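Local coordinates for tyrosine-protein phosphatase YwqE (Bacillus subtilis, PDB 3QY7) that dephosphorylates tyrosine-phosphorylated proteins, including YwqD, YwqF and Ssb, as a manganese-dependent phosphatase with a PHP-type TIM-barrel fold, at residues Arg27-Gln32 with Ile71-Leu76; Leu106-Phe111 with Val133-Glu138; His5-Pro10 with Thr40-Asn45; Leu187-Ala192 with Ile237-Pro242. All coordinates share one frame; numbering follows the deposited sequence.

Interaction 1 (Arg27-Gln32 with Ile71-Leu76); sequences RAAVRQ and IPLHVL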
# COMPACT_ATOMS: atom_id res chain seq x y z
N ARG A 27 14.56 11.54 1.81
CA ARG A 27 14.64 12.75 2.62
C ARG A 27 13.23 13.29 2.90
O ARG A 27 12.92 13.70 4.02
CB ARG A 27 15.51 13.83 1.96
CG ARG A 27 16.98 13.48 1.89
CD ARG A 27 17.85 14.69 1.56
NE ARG A 27 19.26 14.29 1.48
CZ ARG A 27 19.97 14.25 0.35
NH1 ARG A 27 19.43 14.61 -0.80
NH2 ARG A 27 21.24 13.86 0.39
N ALA A 28 12.37 13.25 1.88
CA ALA A 28 10.99 13.71 2.04
C ALA A 28 10.23 12.84 3.02
O ALA A 28 9.48 13.35 3.86
CB ALA A 28 10.29 13.73 0.72
N ALA A 29 10.42 11.53 2.92
CA ALA A 29 9.82 10.58 3.84
C ALA A 29 10.19 10.90 5.28
O ALA A 29 9.33 10.94 6.15
CB ALA A 29 10.21 9.13 3.48
N VAL A 30 11.47 11.18 5.51
CA VAL A 30 11.95 11.46 6.84
C VAL A 30 11.30 12.75 7.37
O VAL A 30 10.89 12.80 8.53
CB VAL A 30 13.48 11.55 6.87
CG1 VAL A 30 13.97 12.23 8.14
CG2 VAL A 30 14.11 10.15 6.75
N ARG A 31 11.20 13.76 6.51
CA ARG A 31 10.56 15.04 6.92
C ARG A 31 9.09 14.83 7.33
O ARG A 31 8.57 15.56 8.18
CB ARG A 31 10.71 16.11 5.84
CG ARG A 31 12.16 16.56 5.60
CD ARG A 31 12.23 17.81 4.75
NE ARG A 31 11.29 17.78 3.63
CZ ARG A 31 11.57 17.35 2.40
NH1 ARG A 31 12.79 16.91 2.08
NH2 ARG A 31 10.61 17.38 1.47
N GLN A 32 8.47 13.80 6.76
CA GLN A 32 7.08 13.44 7.06
C GLN A 32 6.91 12.54 8.30
O GLN A 32 5.79 12.18 8.66
CB GLN A 32 6.44 12.76 5.83
CG GLN A 32 6.17 13.68 4.66
CD GLN A 32 4.86 14.46 4.79
OE1 GLN A 32 4.20 14.41 5.83
NE2 GLN A 32 4.46 15.14 3.73
N ILE A 71 20.98 9.41 6.11
CA ILE A 71 19.51 9.54 6.12
C ILE A 71 18.90 8.43 6.98
O ILE A 71 19.10 7.25 6.70
CB ILE A 71 18.94 9.51 4.69
CG1 ILE A 71 19.54 10.66 3.86
CG2 ILE A 71 17.38 9.57 4.74
CD1 ILE A 71 19.31 10.55 2.36
N PRO A 72 18.14 8.80 8.04
CA PRO A 72 17.61 7.79 8.97
C PRO A 72 16.33 7.15 8.44
O PRO A 72 15.24 7.40 8.94
CB PRO A 72 17.36 8.60 10.25
CG PRO A 72 17.09 9.99 9.75
CD PRO A 72 17.83 10.17 8.48
N LEU A 73 16.47 6.34 7.41
CA LEU A 73 15.36 5.61 6.85
C LEU A 73 15.75 4.18 6.51
O LEU A 73 16.76 3.99 5.93
CB LEU A 73 14.85 6.28 5.61
CG LEU A 73 13.57 5.63 5.10
CD1 LEU A 73 12.42 6.38 5.38
CD2 LEU A 73 13.60 5.13 3.73
N HIS A 74 14.91 3.22 6.85
CA HIS A 74 15.18 1.80 6.55
C HIS A 74 14.16 1.28 5.56
O HIS A 74 12.95 1.43 5.77
CB HIS A 74 15.14 1.01 7.87
CG HIS A 74 15.45 -0.46 7.76
ND1 HIS A 74 16.35 -0.99 6.87
CD2 HIS A 74 15.03 -1.49 8.53
CE1 HIS A 74 16.44 -2.30 7.06
NE2 HIS A 74 15.65 -2.63 8.06
N VAL A 75 14.66 0.72 4.46
CA VAL A 75 13.83 0.17 3.39
C VAL A 75 13.79 -1.36 3.52
O VAL A 75 14.84 -2.03 3.58
CB VAL A 75 14.36 0.59 2.00
CG1 VAL A 75 13.42 0.08 0.91
CG2 VAL A 75 14.46 2.11 1.92
N LEU A 76 12.57 -1.90 3.57
CA LEU A 76 12.32 -3.33 3.62
C LEU A 76 11.70 -3.83 2.30
O LEU A 76 11.11 -3.04 1.54
CB LEU A 76 11.42 -3.66 4.81
CG LEU A 76 12.11 -3.40 6.15
CD1 LEU A 76 11.08 -3.45 7.25
CD2 LEU A 76 13.21 -4.42 6.39

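Interaction 2 (Leu106-Phe111 with Val133-Glu138); sequences LIEFPF and VIAHPE. With FE (Fe (III) ion), chain B.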
# COMPACT_ATOMS: atom_id res chain seq x y z
N LEU A 106 0.31 -7.30 -0.94
CA LEU A 106 -0.29 -6.12 -1.59
C LEU A 106 -0.74 -6.47 -2.99
O LEU A 106 0.08 -6.68 -3.88
CB LEU A 106 0.71 -4.95 -1.58
CG LEU A 106 0.17 -3.60 -2.09
CD1 LEU A 106 -0.94 -3.08 -1.19
CD2 LEU A 106 1.31 -2.61 -2.20
N ILE A 107 -2.06 -6.54 -3.16
CA ILE A 107 -2.69 -6.94 -4.41
C ILE A 107 -3.42 -5.73 -4.98
O ILE A 107 -4.23 -5.11 -4.30
CB ILE A 107 -3.71 -8.08 -4.15
CG1 ILE A 107 -3.01 -9.30 -3.51
CG2 ILE A 107 -4.45 -8.48 -5.45
CD1 ILE A 107 -1.96 -9.94 -4.36
N GLU A 108 -3.13 -5.43 -6.24
CA GLU A 108 -3.71 -4.30 -6.95
C GLU A 108 -4.63 -4.80 -8.04
O GLU A 108 -4.22 -5.63 -8.85
CB GLU A 108 -2.60 -3.46 -7.58
CG GLU A 108 -3.08 -2.17 -8.24
CD GLU A 108 -2.15 -1.68 -9.33
OE1 GLU A 108 -1.97 -0.45 -9.45
OE2 GLU A 108 -1.57 -2.51 -10.06
N PHE A 109 -5.86 -4.29 -8.06
CA PHE A 109 -6.82 -4.53 -9.15
C PHE A 109 -6.48 -3.63 -10.34
O PHE A 109 -6.01 -2.52 -10.16
CB PHE A 109 -8.25 -4.22 -8.70
CG PHE A 109 -8.75 -5.05 -7.54
CD1 PHE A 109 -8.36 -6.38 -7.38
CD2 PHE A 109 -9.63 -4.50 -6.61
CE1 PHE A 109 -8.83 -7.14 -6.32
CE2 PHE A 109 -10.13 -5.25 -5.54
CZ PHE A 109 -9.72 -6.59 -5.39
N PRO A 110 -6.74 -4.10 -11.57
CA PRO A 110 -6.71 -3.18 -12.69
C PRO A 110 -7.63 -1.99 -12.41
O PRO A 110 -8.63 -2.14 -11.71
CB PRO A 110 -7.26 -4.02 -13.84
CG PRO A 110 -8.01 -5.12 -13.20
CD PRO A 110 -7.24 -5.43 -11.95
N PHE A 111 -7.31 -0.83 -12.96
CA PHE A 111 -7.98 0.40 -12.54
C PHE A 111 -9.49 0.43 -12.82
O PHE A 111 -10.23 1.15 -12.16
CB PHE A 111 -7.31 1.63 -13.15
CG PHE A 111 -7.90 2.06 -14.47
CD1 PHE A 111 -8.72 3.19 -14.54
CD2 PHE A 111 -7.67 1.33 -15.63
CE1 PHE A 111 -9.27 3.60 -15.75
CE2 PHE A 111 -8.23 1.72 -16.85
CZ PHE A 111 -9.03 2.86 -16.91
N VAL A 133 -4.12 -7.44 1.01
CA VAL A 133 -4.34 -6.01 1.19
C VAL A 133 -4.57 -5.40 -0.17
O VAL A 133 -3.67 -5.39 -1.03
CB VAL A 133 -3.13 -5.33 1.85
CG1 VAL A 133 -3.42 -3.83 2.09
CG2 VAL A 133 -2.83 -6.01 3.20
N ILE A 134 -5.78 -4.88 -0.37
CA ILE A 134 -6.16 -4.25 -1.63
C ILE A 134 -5.50 -2.88 -1.71
O ILE A 134 -5.71 -2.04 -0.83
CB ILE A 134 -7.69 -4.08 -1.71
CG1 ILE A 134 -8.35 -5.47 -1.68
CG2 ILE A 134 -8.10 -3.34 -3.01
CD1 ILE A 134 -9.84 -5.45 -1.35
N ALA A 135 -4.71 -2.68 -2.77
CA ALA A 135 -4.06 -1.38 -3.02
C ALA A 135 -5.10 -0.37 -3.51
O ALA A 135 -5.89 -0.65 -4.41
CB ALA A 135 -2.95 -1.53 -4.01
N HIS A 136 -5.06 0.81 -2.88
CA HIS A 136 -5.83 1.98 -3.29
C HIS A 136 -7.20 1.67 -3.88
O HIS A 136 -7.45 1.98 -5.04
CB HIS A 136 -5.02 2.88 -4.25
CG HIS A 136 -4.38 2.15 -5.38
ND1 HIS A 136 -5.09 1.59 -6.42
CD2 HIS A 136 -3.07 1.88 -5.64
CE1 HIS A 136 -4.26 1.02 -7.27
NE2 HIS A 136 -3.02 1.20 -6.83
N PRO A 137 -8.09 1.08 -3.07
CA PRO A 137 -9.41 0.75 -3.61
C PRO A 137 -10.17 2.00 -4.06
O PRO A 137 -11.03 1.90 -4.96
CB PRO A 137 -10.11 0.07 -2.43
CG PRO A 137 -9.40 0.61 -1.21
CD PRO A 137 -7.96 0.69 -1.66
N GLU A 138 -9.86 3.16 -3.46
CA GLU A 138 -10.51 4.44 -3.83
C GLU A 138 -10.22 4.87 -5.28
O GLU A 138 -10.97 5.66 -5.86
CB GLU A 138 -10.13 5.55 -2.83
CG GLU A 138 -8.76 6.25 -3.05
CD GLU A 138 -7.54 5.46 -2.57
OE1 GLU A 138 -6.46 6.07 -2.52
OE2 GLU A 138 -7.63 4.26 -2.23
FE FE B . -1.17 0.82 -7.97
O HOH W 1 -6.83 -2.05 -6.44
O HOH W 2 -1.82 2.58 -9.18
O HOH W 3 -0.11 1.93 -6.60

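Interaction 3 (His5-Pro10 with Thr40-Asn45); sequences HCHILP and TPHHNN. With FE (Fe (III) ion), chain C.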
# COMPACT_ATOMS: atom_id res chain seq x y z
N HIS A 5 3.53 1.08 1.27
CA HIS A 5 3.37 1.07 -0.20
C HIS A 5 4.14 2.27 -0.74
O HIS A 5 3.79 3.41 -0.46
CB HIS A 5 1.87 1.14 -0.53
CG HIS A 5 1.53 1.11 -1.99
ND1 HIS A 5 0.26 0.83 -2.43
CD2 HIS A 5 2.28 1.28 -3.11
CE1 HIS A 5 0.23 0.87 -3.76
NE2 HIS A 5 1.44 1.12 -4.19
N CYS A 6 5.20 2.01 -1.50
CA CYS A 6 6.10 3.09 -1.93
C CYS A 6 6.99 2.62 -3.07
O CYS A 6 7.52 1.51 -3.04
CB CYS A 6 6.96 3.53 -0.74
SG CYS A 6 7.80 5.10 -1.02
N HIS A 7 7.15 3.47 -4.07
CA HIS A 7 7.93 3.13 -5.24
C HIS A 7 9.24 3.88 -5.21
O HIS A 7 9.58 4.65 -6.13
CB HIS A 7 7.08 3.37 -6.49
CG HIS A 7 5.82 2.56 -6.50
ND1 HIS A 7 5.74 1.34 -7.13
CD2 HIS A 7 4.64 2.75 -5.88
CE1 HIS A 7 4.52 0.84 -6.95
NE2 HIS A 7 3.84 1.67 -6.18
N ILE A 8 9.99 3.64 -4.13
CA ILE A 8 11.26 4.31 -3.87
C ILE A 8 12.47 3.60 -4.52
O ILE A 8 13.49 4.24 -4.74
CB ILE A 8 11.49 4.53 -2.34
CG1 ILE A 8 12.61 5.55 -2.10
CG2 ILE A 8 11.79 3.20 -1.64
CD1 ILE A 8 12.66 6.02 -0.64
N LEU A 9 12.35 2.31 -4.82
CA LEU A 9 13.45 1.60 -5.47
C LEU A 9 13.65 2.11 -6.89
O LEU A 9 12.68 2.28 -7.63
CB LEU A 9 13.24 0.08 -5.45
CG LEU A 9 13.23 -0.55 -4.06
CD1 LEU A 9 12.98 -2.05 -4.13
CD2 LEU A 9 14.51 -0.24 -3.24
N PRO A 10 14.90 2.37 -7.27
CA PRO A 10 15.20 2.97 -8.57
C PRO A 10 15.21 1.96 -9.70
O PRO A 10 15.59 0.79 -9.50
CB PRO A 10 16.61 3.51 -8.36
CG PRO A 10 17.25 2.50 -7.43
CD PRO A 10 16.13 2.15 -6.47
N THR A 40 7.61 -1.32 -2.49
CA THR A 40 6.65 -2.19 -3.17
C THR A 40 6.69 -1.95 -4.68
O THR A 40 5.68 -1.50 -5.25
CB THR A 40 5.22 -1.97 -2.67
OG1 THR A 40 4.88 -0.59 -2.81
CG2 THR A 40 5.12 -2.35 -1.20
N PRO A 41 7.84 -2.25 -5.31
CA PRO A 41 7.90 -2.11 -6.77
C PRO A 41 6.86 -3.03 -7.42
O PRO A 41 6.54 -4.09 -6.86
CB PRO A 41 9.30 -2.60 -7.12
CG PRO A 41 9.70 -3.50 -5.99
CD PRO A 41 9.06 -2.88 -4.77
N HIS A 42 6.34 -2.63 -8.58
CA HIS A 42 5.43 -3.50 -9.29
C HIS A 42 6.18 -4.80 -9.60
O HIS A 42 7.29 -4.76 -9.89
CB HIS A 42 4.86 -2.86 -10.59
CG HIS A 42 3.99 -1.66 -10.35
ND1 HIS A 42 2.64 -1.75 -10.12
CD2 HIS A 42 4.29 -0.36 -10.31
CE1 HIS A 42 2.16 -0.55 -9.91
NE2 HIS A 42 3.14 0.32 -10.01
N HIS A 43 5.51 -5.94 -9.52
CA HIS A 43 6.21 -7.20 -9.78
C HIS A 43 6.57 -7.37 -11.26
O HIS A 43 7.55 -8.03 -11.59
CB HIS A 43 5.44 -8.40 -9.23
CG HIS A 43 4.26 -8.79 -10.06
ND1 HIS A 43 4.17 -10.01 -10.69
CD2 HIS A 43 3.12 -8.13 -10.36
CE1 HIS A 43 3.03 -10.08 -11.35
NE2 HIS A 43 2.37 -8.95 -11.17
N ASN A 44 5.82 -6.69 -12.11
CA ASN A 44 6.07 -6.57 -13.54
C ASN A 44 6.21 -5.12 -13.92
O ASN A 44 5.50 -4.32 -13.47
CB ASN A 44 4.85 -7.00 -14.32
CG ASN A 44 4.66 -8.43 -14.35
OD1 ASN A 44 5.60 -9.16 -14.47
ND2 ASN A 44 3.45 -8.86 -14.26
N ASN A 45 7.14 -4.82 -14.78
CA ASN A 45 7.29 -3.50 -15.31
C ASN A 45 7.57 -3.64 -16.80
O ASN A 45 8.69 -3.72 -17.25
CB ASN A 45 8.38 -2.76 -14.55
CG ASN A 45 9.22 -1.87 -15.39
OD1 ASN A 45 8.77 -0.92 -15.90
ND2 ASN A 45 10.46 -2.14 -15.43
FE FE C . 1.71 1.72 -6.22
O HOH W 3 -0.11 1.93 -6.60

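Interaction 4 (Leu187-Ala192 with Ile237-Pro242); sequences LIHFVA and IFRQPP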
# COMPACT_ATOMS: atom_id res chain seq x y z
N LEU A 187 -13.68 0.35 6.07
CA LEU A 187 -13.21 -0.50 4.98
C LEU A 187 -11.73 -0.34 4.67
O LEU A 187 -11.19 -1.07 3.84
CB LEU A 187 -14.03 -0.24 3.72
CG LEU A 187 -15.53 -0.53 3.80
CD1 LEU A 187 -16.11 -0.34 2.42
CD2 LEU A 187 -15.83 -1.95 4.33
N ILE A 188 -11.10 0.62 5.35
CA ILE A 188 -9.69 0.94 5.17
C ILE A 188 -8.94 0.58 6.44
O ILE A 188 -9.40 0.87 7.54
CB ILE A 188 -9.53 2.47 4.92
CG1 ILE A 188 -10.32 2.92 3.68
CG2 ILE A 188 -8.05 2.90 4.85
CD1 ILE A 188 -9.98 2.22 2.34
N HIS A 189 -7.76 -0.02 6.28
CA HIS A 189 -6.96 -0.50 7.42
C HIS A 189 -5.58 0.13 7.52
O HIS A 189 -4.97 0.05 8.57
CB HIS A 189 -6.91 -2.02 7.40
CG HIS A 189 -8.27 -2.62 7.30
ND1 HIS A 189 -8.86 -2.89 6.08
CD2 HIS A 189 -9.20 -2.91 8.24
CE1 HIS A 189 -10.08 -3.36 6.28
NE2 HIS A 189 -10.31 -3.38 7.58
N PHE A 190 -5.12 0.74 6.43
CA PHE A 190 -3.79 1.37 6.35
C PHE A 190 -3.88 2.66 5.53
O PHE A 190 -4.73 2.78 4.64
CB PHE A 190 -2.77 0.48 5.62
CG PHE A 190 -2.69 -0.93 6.12
CD1 PHE A 190 -1.89 -1.25 7.22
CD2 PHE A 190 -3.36 -1.95 5.46
CE1 PHE A 190 -1.79 -2.56 7.67
CE2 PHE A 190 -3.26 -3.28 5.90
CZ PHE A 190 -2.47 -3.59 7.00
N VAL A 191 -2.99 3.61 5.82
CA VAL A 191 -2.78 4.76 4.95
C VAL A 191 -1.32 4.71 4.52
O VAL A 191 -0.42 4.47 5.35
CB VAL A 191 -3.07 6.09 5.68
CG1 VAL A 191 -3.05 7.24 4.69
CG2 VAL A 191 -4.40 6.03 6.45
N ALA A 192 -1.07 4.88 3.23
CA ALA A 192 0.29 4.80 2.72
C ALA A 192 0.50 5.74 1.55
O ALA A 192 -0.47 6.15 0.89
CB ALA A 192 0.66 3.34 2.33
N ILE A 237 -3.76 -7.21 12.33
CA ILE A 237 -4.22 -5.82 12.33
C ILE A 237 -5.56 -5.66 13.06
O ILE A 237 -6.31 -6.64 13.22
CB ILE A 237 -4.35 -5.24 10.90
CG1 ILE A 237 -5.21 -6.14 10.01
CG2 ILE A 237 -2.96 -5.07 10.27
CD1 ILE A 237 -5.88 -5.39 8.84
N PHE A 238 -5.84 -4.43 13.47
CA PHE A 238 -7.10 -4.11 14.15
C PHE A 238 -8.13 -3.65 13.14
O PHE A 238 -7.85 -2.82 12.26
CB PHE A 238 -6.90 -3.05 15.23
CG PHE A 238 -5.89 -3.41 16.28
CD1 PHE A 238 -5.10 -2.43 16.86
CD2 PHE A 238 -5.74 -4.74 16.70
CE1 PHE A 238 -4.17 -2.76 17.85
CE2 PHE A 238 -4.80 -5.08 17.67
CZ PHE A 238 -4.02 -4.07 18.24
N ARG A 239 -9.33 -4.20 13.28
CA ARG A 239 -10.42 -3.90 12.37
C ARG A 239 -11.63 -3.45 13.16
O ARG A 239 -11.85 -3.88 14.30
CB ARG A 239 -10.77 -5.14 11.53
CG ARG A 239 -9.59 -5.71 10.75
CD ARG A 239 -9.82 -7.15 10.31
NE ARG A 239 -10.48 -7.19 9.02
CZ ARG A 239 -9.91 -7.51 7.86
NH1 ARG A 239 -8.64 -7.88 7.77
NH2 ARG A 239 -10.65 -7.48 6.77
N GLN A 240 -12.41 -2.58 12.54
CA GLN A 240 -13.73 -2.23 13.05
C GLN A 240 -14.77 -2.89 12.12
O GLN A 240 -14.44 -3.26 10.98
CB GLN A 240 -13.90 -0.70 13.12
CG GLN A 240 -12.94 0.02 14.09
CD GLN A 240 -13.16 -0.33 15.56
OE1 GLN A 240 -12.20 -0.47 16.32
NE2 GLN A 240 -14.42 -0.47 15.96
N PRO A 241 -16.02 -3.07 12.61
CA PRO A 241 -16.98 -3.78 11.79
C PRO A 241 -17.24 -3.05 10.47
O PRO A 241 -17.60 -1.87 10.48
CB PRO A 241 -18.25 -3.81 12.66
CG PRO A 241 -17.80 -3.51 14.04
CD PRO A 241 -16.61 -2.60 13.88
N PRO A 242 -17.02 -3.74 9.33
CA PRO A 242 -17.22 -3.11 8.03
C PRO A 242 -18.68 -2.75 7.81
O PRO A 242 -19.58 -3.42 8.34
CB PRO A 242 -16.78 -4.19 7.03
CG PRO A 242 -16.84 -5.47 7.79
CD PRO A 242 -16.54 -5.13 9.21
O HOH W 4 -12.87 -4.03 8.71

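Interaction 1 (Arg27-Gln32 with Ile71-Leu76)
Val30, near the end of helix 19-31, pushes its CG2 methyl into a shallow hollow lined by Ile71, Pro72 and Leu73, the lead-in to strand 74-76, so that a helix of this PHP-type TIM barrel rests on the loop feeding a barrel strand. With CG1 anti to the backbone N (chi1 164°), CG2 is the branch that enters. The floor of the hollow is the carbonyl of Pro72, whose O lies 3.7 Å from Val30 CG2. Ile71 CG2 makes one wall at 3.9 Å from the same methyl, and the CB of Leu73 makes another. The Pro72 ring crosses Val30 at about a right angle and offers its CD and CG to the two valine methyls.

An inverse gamma turn centred on Pro72 shapes this socket. It is closed by the bond from Leu73 N to Ile71 O, 2.9 Å long, and both Ile71 and Leu73 send their CB toward the helix. Deeper in, Ala29 CB is a small bump 4.0 Å from Leu73 CD1, and Ile37 of the neighbouring strand 36-38 touches both residues. At the outer end the extended chain of Arg27 passes across Ile71, while its NH1 makes a salt bridge with Glu24. There the Ile71 CD1 methyl sits 3.8 Å from Arg27 CG and is equally close to Arg27 NE.

Interaction 2 (Leu106-Phe111 with Val133-Glu138)
Glu108 and His136 meet at an iron ion, which Glu108 OE1 binds at 2.1 Å and His136 NE2 at 2.2 Å. Glu108 OE1 and His136 NE2 stand 3.3 Å apart because they share the metal; they are not hydrogen-bonded. OE1 lies in the plane of the imidazole at its edge, with the carboxylate plane turned 72° from the ring. Two waters and Glu80 also bind this iron.

One layer out, Glu108 OE2 makes a salt bridge to Arg82, so the carboxylate is gripped at both oxygens, by iron and by Arg82, which would fix its rotation. The methyl of Ala135 lies 3.8 Å above one face of the His136 ring, displaced toward the rim.

Behind these ligands the backbones pair as parallel strands: Ile107 N donates to Val133 O at 2.9 Å, and Ile107 O receives Ala135 N at the same length. Past the last bond the chains part, and a water spans them from Phe109 N to Ala135 O. On the sheet face holding Leu106, its CD1 rests 3.8 Å from Ala135 CB. On the face holding Ile107 and Ile134, the ring of Phe109, from just past the strand, brings CE2 to 3.8 Å from Ile134 CG2, with Phe122 of helix 118-127 packed on both residues. The two strands, joined through helix 118-127, form a beta-alpha-beta unit carrying metal ligands at the C-terminal ends of its strands, as in the active sites of PHP-type barrels.

Interaction 3 (His5-Pro10 with Thr40-Asn45)
Thr40 sets its hydroxyl between the backbone and the imidazoles of His5 and His7. Its OG1 takes the crowded position between backbone N and carbonyl carbon (chi1 56°), where it accepts Cys6 N at 2.9 Å. The return bond, Thr40 N to Cys6 O, is also 2.9 Å and almost straight, at 177°. This pair of bonds clamps the middle of the His-Cys-His run to Thr40. The same OG1 stands over one face of the His7 ring, displaced toward the rim, and approaches His5 CD2 to 3.2 Å from an oblique direction.

The two imidazoles converge on one iron, with His5 NE2 and His7 NE2 each 2.1 Å from it and His7 NE2 lying in the plane of the His5 ring, at its edge. Their far nitrogens are tied down as well: His5 ND1 hydrogen-bonds with the Gln161 side chain and His7 ND1 with the Asp13 carboxylate, a second shell that would fix the turn of each ring. Glu80, Asp194 and a water also bind this iron.

The His42 ring lies beside that of His7 with planes 25° apart, but the two are slid so far that they barely overlap. His42 belongs to the magnesium site with Asp14 and His196, and a bound phosphate lies close by. Away from the metals, Leu9 CD1 packs 4.0 Å from Pro41 CG, an apolar touch between the two loops. An HXH pair following the first strand, here backed by a histidine from the loop after strand 36-38, is the metal-binding signature of PHP-type active sites.

Interaction 4 (Leu187-Ala192 with Ile237-Pro242)
His189 lays its imidazole against the side chain of Arg239, CD2 coming 3.8 Å from Arg239 CG. Beyond that touch, His189 NE2 stands over one face of the guanidinium, 3.9 Å above its plane and displaced toward the rim. The two flat groups are inclined by 36°, so they overlap partly and do not stack flush. The arginine chain bends at chi3 (88°), and NH2 goes on to bond the carbonyl of Ala158.

Both imidazole nitrogens have partners. ND1 is bonded to the backbone N of Ser160 on the adjacent strand, while NE2 has a water in the ring plane at 2.9 Å, which also reaches Gln240 O. That water links the ring to the backbone of the tail.

Ile237 reaches two neighbouring residues, His189 and Phe190, with a different branch to each. Its CD1 meets His189 CB at 3.8 Å, and its CG2 presses on Phe190 CZ at 3.6 Å. At the other end, Leu187 crosses Pro242 at about a right angle, and Leu187 CD2 touches Pro242 CB at 3.6 Å. Asn227 of helix 219-232 braces both segments, since its side chain bonds His189 O and Phe238 N.

The touching parts run in nearly opposite directions, 156° apart. The Phe190 side chain is about 13 Å from a bound iron, nearest atoms. This is the C-terminal tail, after the last helix, strapped along the lead-in to strand 190-192, at the N-terminal end of a TIM-barrel strand.

How the interactions relate
Along the chain, interactions 1 and 3 interleave, their segments alternating between residues 5 and 76, and interactions 2 and 4 follow in series. Interaction 3 lies on the loops that follow strands 2-3 and 36-38, and interaction 1 sits about 16 Å away, centre to centre, where helix 19-31 meets the approach to strand 74-76 of the same sheet. Interactions 2 and 4, with centres about 14 Å apart, share the five-stranded sheet that ends in strand 190-192. Interactions 2 and 3 touch, Leu106 CD2 lying 3.6 Å from His5 ND1, and one water binds both irons. Ligands at the ends of strands from both sheets thus meet at one metal centre, while interactions 1 and 4 lie at the approaches to strands 74-76 and 190-192.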